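Local structure of phosphatidylinositide phosphatase SAC2 (Homo sapiens, 4XUU) at residues E24-W30 / L51-A57; A31-D36 / F114-V120; N80-I86 / C100-R106. The protein removes the 4-phosphate from phosphatidylinositol 4-phosphate and probably contributes to endocytic recycling, and is represented here by its hSac2 domain, a pleckstrin-homology-like module. All coordinates share one frame; numbering follows the deposited sequence.

Interaction 1: E24-W30 / L51-A57; sequences EKFHGGW and LLLSNSA
Opposite Leu53, strand 26-34 fits in an extra residue, His27 beside Gly28, a classic beta bulge in the antiparallel pairing with strand 48-54 of the pleckstrin-homology-like hSac2 domain. Leu53 O takes two donors there: His27 N at 2.9 Å and Gly28 N by a weak bond. Leu53 N returns a bond to Gly28 O. Beyond the bulge the pairing is regular, with Trp30 N donating to Leu51 O at 2.9 Å and Leu51 N donating to Trp30 O along a nearly straight N-H...O line of 173°. At the other end of the pair, Asn55 N reaches Lys25 O only weakly.

The side chains split between the two sides of the sheet. With CG anti to its carbonyl carbon (chi1 -53°), the Trp30 indole runs alongside Leu53, and its edge atom CZ3 comes 4.0 Å from Leu53 CB, while CE3 meets Leu51 CD2. Helix 129-145 packs on these residues through Ile135 and Leu139. Trp30 also meets Trp30 of the second subunit, whose strand pairs antiparallel with Gly28, Gly29 and Trp30, so the sheet continues through the homodimer interface. The His27 ring lays one face over Asn55 CA, and its ND1 has a weak bond to Thr142.

Ser54 OG is the polar hub where the chain turns. It accepts from Ser56 N at 3.1 Å, an ST turn, and from Ala57 N at 3.0 Å, an ST motif, and it donates to Glu24. That carboxylate is itself well supplied: OE1 also bonds Tyr59 OH, and OE2 forms a salt bridge with Arg75. The extended Glu24 chain presents OE1 so that Ser54 OG, 2.7 Å away, meets it from above the carboxylate plane, 46° out of it.

Interaction 2: A31-D36 / F114-V120; sequences ALIDCD and FHTLRAV
Leu32 lies against the backbone of Arg118 and the side chain of Leu117, where strands 26-34 and 110-119 pair antiparallel in the sheet of the hSac2 domain. Its CB rests 3.4 Å from Arg118 O. CG sits a little farther from the same oxygen, and from there the chain forks: CD1 meets Leu117 CD1 at 3.8 Å, the two leucines crossing at about a right angle, while CD2 comes back to within 3.5 Å of Arg118 O and touches Ala119 CA. Leu51 continues this apolar patch.

Ile33 and Arg118 form the hydrogen-bonded pair, each N donating to the other's O, with Ile33 N 2.9 Å from Arg118 O. Ile33 CD1 packs on Val120 CB at 3.6 Å and lies over one face of the Arg118 guanidinium, which also makes a cation-pi contact with Phe98. Farther on, Cys35 N donates to Thr116 O at 2.7 Å, and a water bridges Asp34 OD1 and Thr116 N.

Thr116 OG1 stands beside its backbone N (chi1 -47°) and points at Asp36 OD2, although the modelled separation is too short to take literally. Arg102 makes a salt bridge to Asp36 OD2. The hydroxyl accepts from Arg102 NE and, if the short approach is real, donates to Asp36; the nearby guanidinium probably favours an ionised Asp36.

Interaction 3: N80-I86 / C100-R106; sequences NLEKIEI and CMRLHYR
The imidazole of His104 is engaged on a face and at its edge by the opposite strand. Lys83 CE sits above the centre of one face, 3.9 Å from the ring centroid, a CH-pi contact. Two oxygens lie at the edge in the ring plane, Lys83 O and Glu85 OE1, and the latter takes a hydrogen bond from NE2 at 2.8 Å. The carboxylate stands nearly upright to the ring, 86° between planes, so that NE2 meets OE1 from above the carboxylate plane. The Glu85 chain, extended beyond CG, leans across toward the opposite strand and meets the histidine diagonally, two positions beyond its backbone partner Arg102. Phe114 of the next strand also meets the His104 ring.

Glu82 and Arg106 form a salt bridge across the hairpin. OE2 lies 3.2 Å from Arg106 NE, in a hydrogen bond that is weak and bent, the carboxylate and guanidinium planes being turned 47° apart.

These segments are the two arms of the beta hairpin 81-88/99-107 in the pleckstrin-homology-like sheet. Its backbone is joined by reciprocal bonds between Glu85 and Arg102, with Arg102 N donating to Glu85 O at 2.8 Å, and by His104 N to Lys83 O, Glu82 N to His104 O and Arg106 N to Asn80 O.

On the other face of the hairpin, which also carries Tyr105, the apolar side chains of Leu81, Ile84, Ile86, Leu103 and selenomethionine Met101 pack together. Ile84 and Leu103 lie side by side, with Ile84 CG1 3.8 Å from Leu103 CD2. Helix 129-145 packs on this face, its Ala136 touching both Ile84 and Met101. The extended Met101 chain passes obliquely across Ile84, with CE 3.6 Å from Ile84 CD1, while its CG lies 4.0 Å from Ile86 CG1.

In the fold
All three interactions belong to one sheet, in the order 48-54, 26-34, 110-119, 99-107 and 81-88. Strand 26-34 serves interactions 1 and 2, whose centres lie about 17 Å apart, and the two meet where Leu51 CD2 packs 4.0 Å from Leu32 CD1. Interactions 2 and 3 are closer, about 12 Å between centres, and use the neighbouring strands 110-119 and 99-107. They are covalently joined by the disulfide Cys35 SG to Cys100 SG, at 2.0 Å. Interactions 1 and 3 do not touch, though helix 129-145 packs against both. Interaction 1 lies at the subunit interface, whereas no other chain reaches interaction 3. The catalytic Sac domain is not part of this chain.

Interaction 1: E24-W30 / L51-A57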
# COMPACT_ATOMS: atom_id res chain seq x y z
N GLU A 24 -16.56 -26.01 -4.79
CA GLU A 24 -15.95 -24.67 -4.70
C GLU A 24 -16.83 -23.63 -4.01
O GLU A 24 -18.06 -23.68 -4.10
CB GLU A 24 -15.53 -24.18 -6.09
CG GLU A 24 -14.34 -24.93 -6.67
CD GLU A 24 -13.98 -24.48 -8.08
OE1 GLU A 24 -14.03 -23.27 -8.36
OE2 GLU A 24 -13.64 -25.35 -8.91
N LYS A 25 -16.19 -22.69 -3.33
CA LYS A 25 -16.86 -21.54 -2.73
C LYS A 25 -16.38 -20.22 -3.32
O LYS A 25 -15.18 -20.03 -3.56
CB LYS A 25 -16.70 -21.52 -1.22
CG LYS A 25 -17.77 -22.30 -0.49
CD LYS A 25 -17.55 -22.31 1.01
CE LYS A 25 -18.46 -23.33 1.68
NZ LYS A 25 -18.26 -23.38 3.15
N PHE A 26 -17.33 -19.32 -3.55
CA PHE A 26 -17.06 -17.99 -4.05
C PHE A 26 -16.35 -17.14 -3.00
O PHE A 26 -16.74 -17.14 -1.83
CB PHE A 26 -18.37 -17.34 -4.47
CG PHE A 26 -18.24 -15.93 -4.97
CD1 PHE A 26 -17.77 -15.67 -6.25
CD2 PHE A 26 -18.60 -14.86 -4.15
CE1 PHE A 26 -17.66 -14.36 -6.71
CE2 PHE A 26 -18.49 -13.54 -4.60
CZ PHE A 26 -18.02 -13.29 -5.89
N HIS A 27 -15.30 -16.45 -3.42
CA HIS A 27 -14.56 -15.54 -2.55
C HIS A 27 -14.75 -14.10 -2.99
O HIS A 27 -14.93 -13.20 -2.17
CB HIS A 27 -13.07 -15.90 -2.56
CG HIS A 27 -12.70 -17.01 -1.62
ND1 HIS A 27 -11.40 -17.26 -1.23
CD2 HIS A 27 -13.47 -17.92 -0.96
CE1 HIS A 27 -11.38 -18.28 -0.39
NE2 HIS A 27 -12.62 -18.69 -0.21
N GLY A 28 -14.70 -13.89 -4.31
CA GLY A 28 -14.72 -12.55 -4.87
C GLY A 28 -14.75 -12.53 -6.38
O GLY A 28 -14.44 -13.54 -7.03
N GLY A 29 -15.13 -11.38 -6.93
CA GLY A 29 -15.28 -11.17 -8.36
C GLY A 29 -15.18 -9.70 -8.69
O GLY A 29 -15.61 -8.85 -7.90
N TRP A 30 -14.61 -9.39 -9.86
CA TRP A 30 -14.37 -8.00 -10.25
C TRP A 30 -14.59 -7.78 -11.74
O TRP A 30 -14.24 -8.63 -12.56
CB TRP A 30 -12.94 -7.57 -9.88
CG TRP A 30 -12.58 -7.82 -8.45
CD1 TRP A 30 -12.67 -6.93 -7.42
CD2 TRP A 30 -12.08 -9.04 -7.89
NE1 TRP A 30 -12.26 -7.52 -6.25
CE2 TRP A 30 -11.89 -8.81 -6.51
CE3 TRP A 30 -11.78 -10.30 -8.42
CZ2 TRP A 30 -11.42 -9.80 -5.65
CZ3 TRP A 30 -11.31 -11.29 -7.56
CH2 TRP A 30 -11.13 -11.04 -6.19
N LEU A 51 -13.47 -11.35 -13.81
CA LEU A 51 -12.55 -12.18 -13.04
C LEU A 51 -13.25 -12.67 -11.77
O LEU A 51 -13.71 -11.87 -10.95
CB LEU A 51 -11.28 -11.40 -12.68
CG LEU A 51 -10.24 -12.04 -11.75
CD1 LEU A 51 -9.55 -13.25 -12.39
CD2 LEU A 51 -9.20 -11.01 -11.33
N LEU A 52 -13.33 -13.99 -11.62
CA LEU A 52 -13.94 -14.58 -10.44
C LEU A 52 -12.91 -15.37 -9.65
O LEU A 52 -12.01 -15.99 -10.22
CB LEU A 52 -15.12 -15.50 -10.80
CG LEU A 52 -16.24 -14.96 -11.71
CD1 LEU A 52 -17.19 -16.09 -12.11
CD2 LEU A 52 -17.01 -13.80 -11.06
N LEU A 53 -13.04 -15.36 -8.33
CA LEU A 53 -12.13 -16.11 -7.49
C LEU A 53 -12.89 -17.08 -6.59
O LEU A 53 -13.74 -16.67 -5.80
CB LEU A 53 -11.24 -15.16 -6.68
CG LEU A 53 -10.28 -15.77 -5.65
CD1 LEU A 53 -9.23 -16.68 -6.33
CD2 LEU A 53 -9.61 -14.69 -4.80
N SER A 54 -12.58 -18.36 -6.73
CA SER A 54 -13.06 -19.36 -5.78
C SER A 54 -11.91 -19.75 -4.85
O SER A 54 -10.80 -19.22 -4.96
CB SER A 54 -13.63 -20.59 -6.49
OG SER A 54 -12.61 -21.52 -6.80
N ASN A 55 -12.19 -20.68 -3.94
CA ASN A 55 -11.19 -21.17 -3.00
C ASN A 55 -10.06 -21.97 -3.67
O ASN A 55 -9.00 -22.16 -3.08
CB ASN A 55 -11.86 -22.01 -1.91
CG ASN A 55 -12.39 -23.33 -2.43
OD1 ASN A 55 -11.85 -24.39 -2.13
ND2 ASN A 55 -13.46 -23.27 -3.22
N SER A 56 -10.30 -22.42 -4.90
CA SER A 56 -9.35 -23.31 -5.57
C SER A 56 -9.02 -22.91 -7.01
O SER A 56 -8.11 -23.47 -7.62
CB SER A 56 -9.89 -24.73 -5.56
OG SER A 56 -11.03 -24.84 -6.40
N ALA A 57 -9.74 -21.93 -7.56
CA ALA A 57 -9.58 -21.54 -8.95
C ALA A 57 -9.95 -20.08 -9.17
O ALA A 57 -10.68 -19.48 -8.38
CB ALA A 57 -10.41 -22.43 -9.85

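Interaction 2: A31-D36 / F114-V120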
# COMPACT_ATOMS: atom_id res chain seq x y z
N ALA A 31 -15.19 -6.64 -12.08
CA ALA A 31 -15.32 -6.22 -13.47
C ALA A 31 -14.04 -5.50 -13.86
O ALA A 31 -13.61 -4.58 -13.16
CB ALA A 31 -16.52 -5.31 -13.64
N LEU A 32 -13.44 -5.93 -14.97
CA LEU A 32 -12.19 -5.33 -15.44
C LEU A 32 -12.19 -5.12 -16.95
O LEU A 32 -13.17 -5.40 -17.64
CB LEU A 32 -10.98 -6.18 -15.01
CG LEU A 32 -10.75 -6.45 -13.52
CD1 LEU A 32 -9.75 -7.57 -13.32
CD2 LEU A 32 -10.30 -5.20 -12.76
N ILE A 33 -11.07 -4.59 -17.46
CA ILE A 33 -10.89 -4.32 -18.88
C ILE A 33 -9.56 -4.92 -19.32
O ILE A 33 -8.58 -4.87 -18.58
CB ILE A 33 -10.92 -2.80 -19.16
CG1 ILE A 33 -12.31 -2.22 -18.84
CG2 ILE A 33 -10.55 -2.49 -20.62
CD1 ILE A 33 -12.33 -0.71 -18.72
N ASP A 34 -9.55 -5.52 -20.51
CA ASP A 34 -8.34 -6.04 -21.15
C ASP A 34 -7.39 -4.88 -21.44
O ASP A 34 -7.76 -3.90 -22.07
CB ASP A 34 -8.71 -6.78 -22.44
CG ASP A 34 -7.52 -7.47 -23.10
OD1 ASP A 34 -6.49 -7.72 -22.44
OD2 ASP A 34 -7.62 -7.77 -24.31
N CYS A 35 -6.15 -5.02 -20.98
CA CYS A 35 -5.16 -3.94 -21.05
C CYS A 35 -4.17 -4.10 -22.21
O CYS A 35 -3.64 -3.10 -22.71
CB CYS A 35 -4.42 -3.81 -19.71
SG CYS A 35 -2.95 -2.76 -19.77
N ASP A 36 -3.93 -5.33 -22.65
CA ASP A 36 -3.03 -5.59 -23.78
C ASP A 36 -3.64 -5.22 -25.14
O ASP A 36 -4.83 -5.44 -25.36
CB ASP A 36 -2.56 -7.05 -23.78
CG ASP A 36 -1.18 -7.22 -23.18
OD1 ASP A 36 -0.24 -6.50 -23.59
OD2 ASP A 36 -1.02 -8.10 -22.31
N PHE A 114 -0.33 -15.15 -20.21
CA PHE A 114 -0.74 -14.13 -19.24
C PHE A 114 -1.94 -13.28 -19.65
O PHE A 114 -2.16 -13.02 -20.84
CB PHE A 114 0.44 -13.23 -18.81
CG PHE A 114 1.21 -12.62 -19.94
CD1 PHE A 114 0.78 -11.45 -20.55
CD2 PHE A 114 2.41 -13.19 -20.38
CE1 PHE A 114 1.51 -10.87 -21.60
CE2 PHE A 114 3.15 -12.62 -21.42
CZ PHE A 114 2.70 -11.46 -22.03
N HIS A 115 -2.71 -12.88 -18.65
CA HIS A 115 -3.80 -11.94 -18.82
C HIS A 115 -3.34 -10.59 -18.31
O HIS A 115 -2.75 -10.50 -17.24
CB HIS A 115 -5.01 -12.38 -18.02
CG HIS A 115 -5.53 -13.73 -18.40
ND1 HIS A 115 -6.17 -13.96 -19.60
CD2 HIS A 115 -5.50 -14.91 -17.75
CE1 HIS A 115 -6.52 -15.23 -19.66
NE2 HIS A 115 -6.13 -15.83 -18.55
N THR A 116 -3.60 -9.54 -19.08
CA THR A 116 -3.23 -8.19 -18.67
C THR A 116 -4.48 -7.35 -18.53
O THR A 116 -5.15 -7.03 -19.52
CB THR A 116 -2.22 -7.55 -19.63
OG1 THR A 116 -1.17 -8.49 -19.92
CG2 THR A 116 -1.61 -6.30 -19.01
N LEU A 117 -4.79 -7.00 -17.28
CA LEU A 117 -6.07 -6.39 -16.95
C LEU A 117 -5.91 -5.06 -16.24
O LEU A 117 -4.89 -4.81 -15.60
CB LEU A 117 -6.89 -7.36 -16.09
CG LEU A 117 -6.98 -8.81 -16.60
CD1 LEU A 117 -7.55 -9.74 -15.53
CD2 LEU A 117 -7.78 -8.91 -17.90
N ARG A 118 -6.92 -4.20 -16.37
CA ARG A 118 -6.95 -2.95 -15.62
C ARG A 118 -8.36 -2.66 -15.14
O ARG A 118 -9.33 -3.30 -15.58
CB ARG A 118 -6.39 -1.77 -16.44
CG ARG A 118 -7.23 -1.34 -17.63
CD ARG A 118 -6.87 0.07 -18.04
NE ARG A 118 -7.48 0.46 -19.31
CZ ARG A 118 -8.51 1.29 -19.44
NH1 ARG A 118 -9.07 1.85 -18.36
NH2 ARG A 118 -9.00 1.56 -20.64
N ALA A 119 -8.48 -1.69 -14.24
CA ALA A 119 -9.76 -1.36 -13.64
C ALA A 119 -10.47 -0.27 -14.43
O ALA A 119 -9.83 0.65 -14.95
CB ALA A 119 -9.57 -0.95 -12.19
N VAL A 120 -11.79 -0.38 -14.52
CA VAL A 120 -12.62 0.66 -15.14
C VAL A 120 -12.76 1.84 -14.18
O VAL A 120 -13.34 1.71 -13.10
CB VAL A 120 -14.01 0.10 -15.61
CG1 VAL A 120 -14.57 -0.95 -14.64
CG2 VAL A 120 -15.01 1.23 -15.86
O HOH W 1 -5.39 -9.65 -21.19

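Interaction 3: N80-I86 / C100-R106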
# COMPACT_ATOMS: atom_id res chain seq x y z
N ASN A 80 -1.68 -23.20 -10.79
CA ASN A 80 -1.03 -22.81 -12.04
C ASN A 80 -0.77 -21.32 -12.19
O ASN A 80 -0.09 -20.90 -13.13
CB ASN A 80 -1.83 -23.33 -13.24
CG ASN A 80 -1.81 -24.85 -13.35
OD1 ASN A 80 -2.80 -25.46 -13.74
ND2 ASN A 80 -0.68 -25.46 -13.00
N LEU A 81 -1.32 -20.52 -11.28
CA LEU A 81 -1.05 -19.08 -11.25
C LEU A 81 0.33 -18.84 -10.66
O LEU A 81 0.53 -18.95 -9.45
CB LEU A 81 -2.13 -18.34 -10.44
CG LEU A 81 -2.07 -16.81 -10.39
CD1 LEU A 81 -2.06 -16.19 -11.79
CD2 LEU A 81 -3.22 -16.26 -9.58
N GLU A 82 1.29 -18.49 -11.52
CA GLU A 82 2.71 -18.41 -11.15
C GLU A 82 3.05 -17.16 -10.34
O GLU A 82 3.67 -17.25 -9.28
CB GLU A 82 3.61 -18.46 -12.39
CG GLU A 82 3.41 -19.67 -13.29
CD GLU A 82 4.30 -19.63 -14.53
OE1 GLU A 82 4.70 -18.52 -14.95
OE2 GLU A 82 4.61 -20.71 -15.08
N LYS A 83 2.67 -16.00 -10.86
CA LYS A 83 3.04 -14.71 -10.28
C LYS A 83 2.13 -13.60 -10.80
O LYS A 83 1.43 -13.78 -11.80
CB LYS A 83 4.50 -14.38 -10.58
CG LYS A 83 4.85 -14.33 -12.06
CD LYS A 83 6.30 -13.98 -12.29
CE LYS A 83 6.58 -13.82 -13.78
NZ LYS A 83 7.95 -13.33 -14.05
N ILE A 84 2.14 -12.47 -10.10
CA ILE A 84 1.43 -11.28 -10.54
C ILE A 84 2.39 -10.10 -10.68
O ILE A 84 3.20 -9.84 -9.78
CB ILE A 84 0.27 -10.90 -9.58
CG1 ILE A 84 -0.73 -12.06 -9.46
CG2 ILE A 84 -0.44 -9.64 -10.05
CD1 ILE A 84 -1.77 -11.88 -8.38
N GLU A 85 2.30 -9.39 -11.80
CA GLU A 85 3.08 -8.17 -12.00
C GLU A 85 2.16 -6.96 -12.06
O GLU A 85 1.13 -7.01 -12.73
CB GLU A 85 3.89 -8.26 -13.28
CG GLU A 85 4.94 -9.36 -13.29
CD GLU A 85 5.71 -9.39 -14.59
OE1 GLU A 85 5.09 -9.25 -15.66
OE2 GLU A 85 6.95 -9.56 -14.54
N ILE A 86 2.53 -5.89 -11.37
CA ILE A 86 1.75 -4.64 -11.41
C ILE A 86 2.63 -3.44 -11.74
O ILE A 86 3.53 -3.07 -10.98
CB ILE A 86 0.97 -4.39 -10.09
CG1 ILE A 86 -0.09 -5.47 -9.87
CG2 ILE A 86 0.31 -3.01 -10.11
CD1 ILE A 86 -0.79 -5.41 -8.52
N CYS A 100 -1.47 -1.55 -15.05
CA CYS A 100 -2.11 -2.81 -15.40
C CYS A 100 -1.59 -3.96 -14.55
O CYS A 100 -0.49 -3.91 -13.99
CB CYS A 100 -1.96 -3.10 -16.90
SG CYS A 100 -2.86 -1.91 -17.92
N MSE A 101 -2.42 -5.00 -14.45
CA MSE A 101 -2.13 -6.17 -13.66
C MSE A 101 -1.97 -7.37 -14.58
O MSE A 101 -2.86 -7.69 -15.37
CB MSE A 101 -3.28 -6.42 -12.68
CG MSE A 101 -3.02 -7.54 -11.70
SE MSE A 101 -4.64 -7.93 -10.70
CE MSE A 101 -4.02 -9.44 -9.70
N ARG A 102 -0.83 -8.03 -14.47
CA ARG A 102 -0.50 -9.15 -15.33
C ARG A 102 -0.47 -10.47 -14.54
O ARG A 102 0.33 -10.63 -13.62
CB ARG A 102 0.83 -8.89 -16.03
CG ARG A 102 1.19 -9.87 -17.11
CD ARG A 102 2.22 -9.26 -18.04
NE ARG A 102 1.59 -8.46 -19.09
CZ ARG A 102 2.26 -7.74 -19.98
NH1 ARG A 102 3.59 -7.70 -19.96
NH2 ARG A 102 1.60 -7.05 -20.90
N LEU A 103 -1.35 -11.39 -14.92
CA LEU A 103 -1.47 -12.69 -14.27
C LEU A 103 -0.82 -13.76 -15.12
O LEU A 103 -1.37 -14.16 -16.15
CB LEU A 103 -2.95 -13.04 -14.05
CG LEU A 103 -3.90 -12.03 -13.39
CD1 LEU A 103 -5.34 -12.52 -13.46
CD2 LEU A 103 -3.51 -11.75 -11.96
N HIS A 104 0.36 -14.22 -14.70
CA HIS A 104 1.10 -15.25 -15.43
C HIS A 104 0.63 -16.64 -15.00
O HIS A 104 0.69 -16.98 -13.82
CB HIS A 104 2.60 -15.11 -15.19
CG HIS A 104 3.17 -13.81 -15.66
ND1 HIS A 104 3.87 -13.69 -16.85
CD2 HIS A 104 3.16 -12.57 -15.11
CE1 HIS A 104 4.26 -12.43 -17.00
NE2 HIS A 104 3.84 -11.74 -15.96
N TYR A 105 0.16 -17.43 -15.96
CA TYR A 105 -0.31 -18.78 -15.65
C TYR A 105 0.37 -19.86 -16.48
O TYR A 105 0.83 -19.63 -17.60
CB TYR A 105 -1.84 -18.86 -15.74
CG TYR A 105 -2.43 -18.77 -17.14
CD1 TYR A 105 -2.77 -17.54 -17.70
CD2 TYR A 105 -2.69 -19.93 -17.88
CE1 TYR A 105 -3.33 -17.46 -18.97
CE2 TYR A 105 -3.25 -19.86 -19.16
CZ TYR A 105 -3.57 -18.62 -19.69
OH TYR A 105 -4.12 -18.55 -20.95
N ARG A 106 0.43 -21.06 -15.90
CA ARG A 106 1.01 -22.21 -16.56
C ARG A 106 -0.10 -23.01 -17.23
O ARG A 106 -1.14 -23.28 -16.63
CB ARG A 106 1.78 -23.07 -15.55
CG ARG A 106 2.66 -24.13 -16.18
CD ARG A 106 3.58 -24.76 -15.16
NE ARG A 106 4.77 -23.95 -14.90
CZ ARG A 106 5.97 -24.19 -15.43
NH1 ARG A 106 6.16 -25.21 -16.26
NH2 ARG A 106 6.99 -23.39 -15.14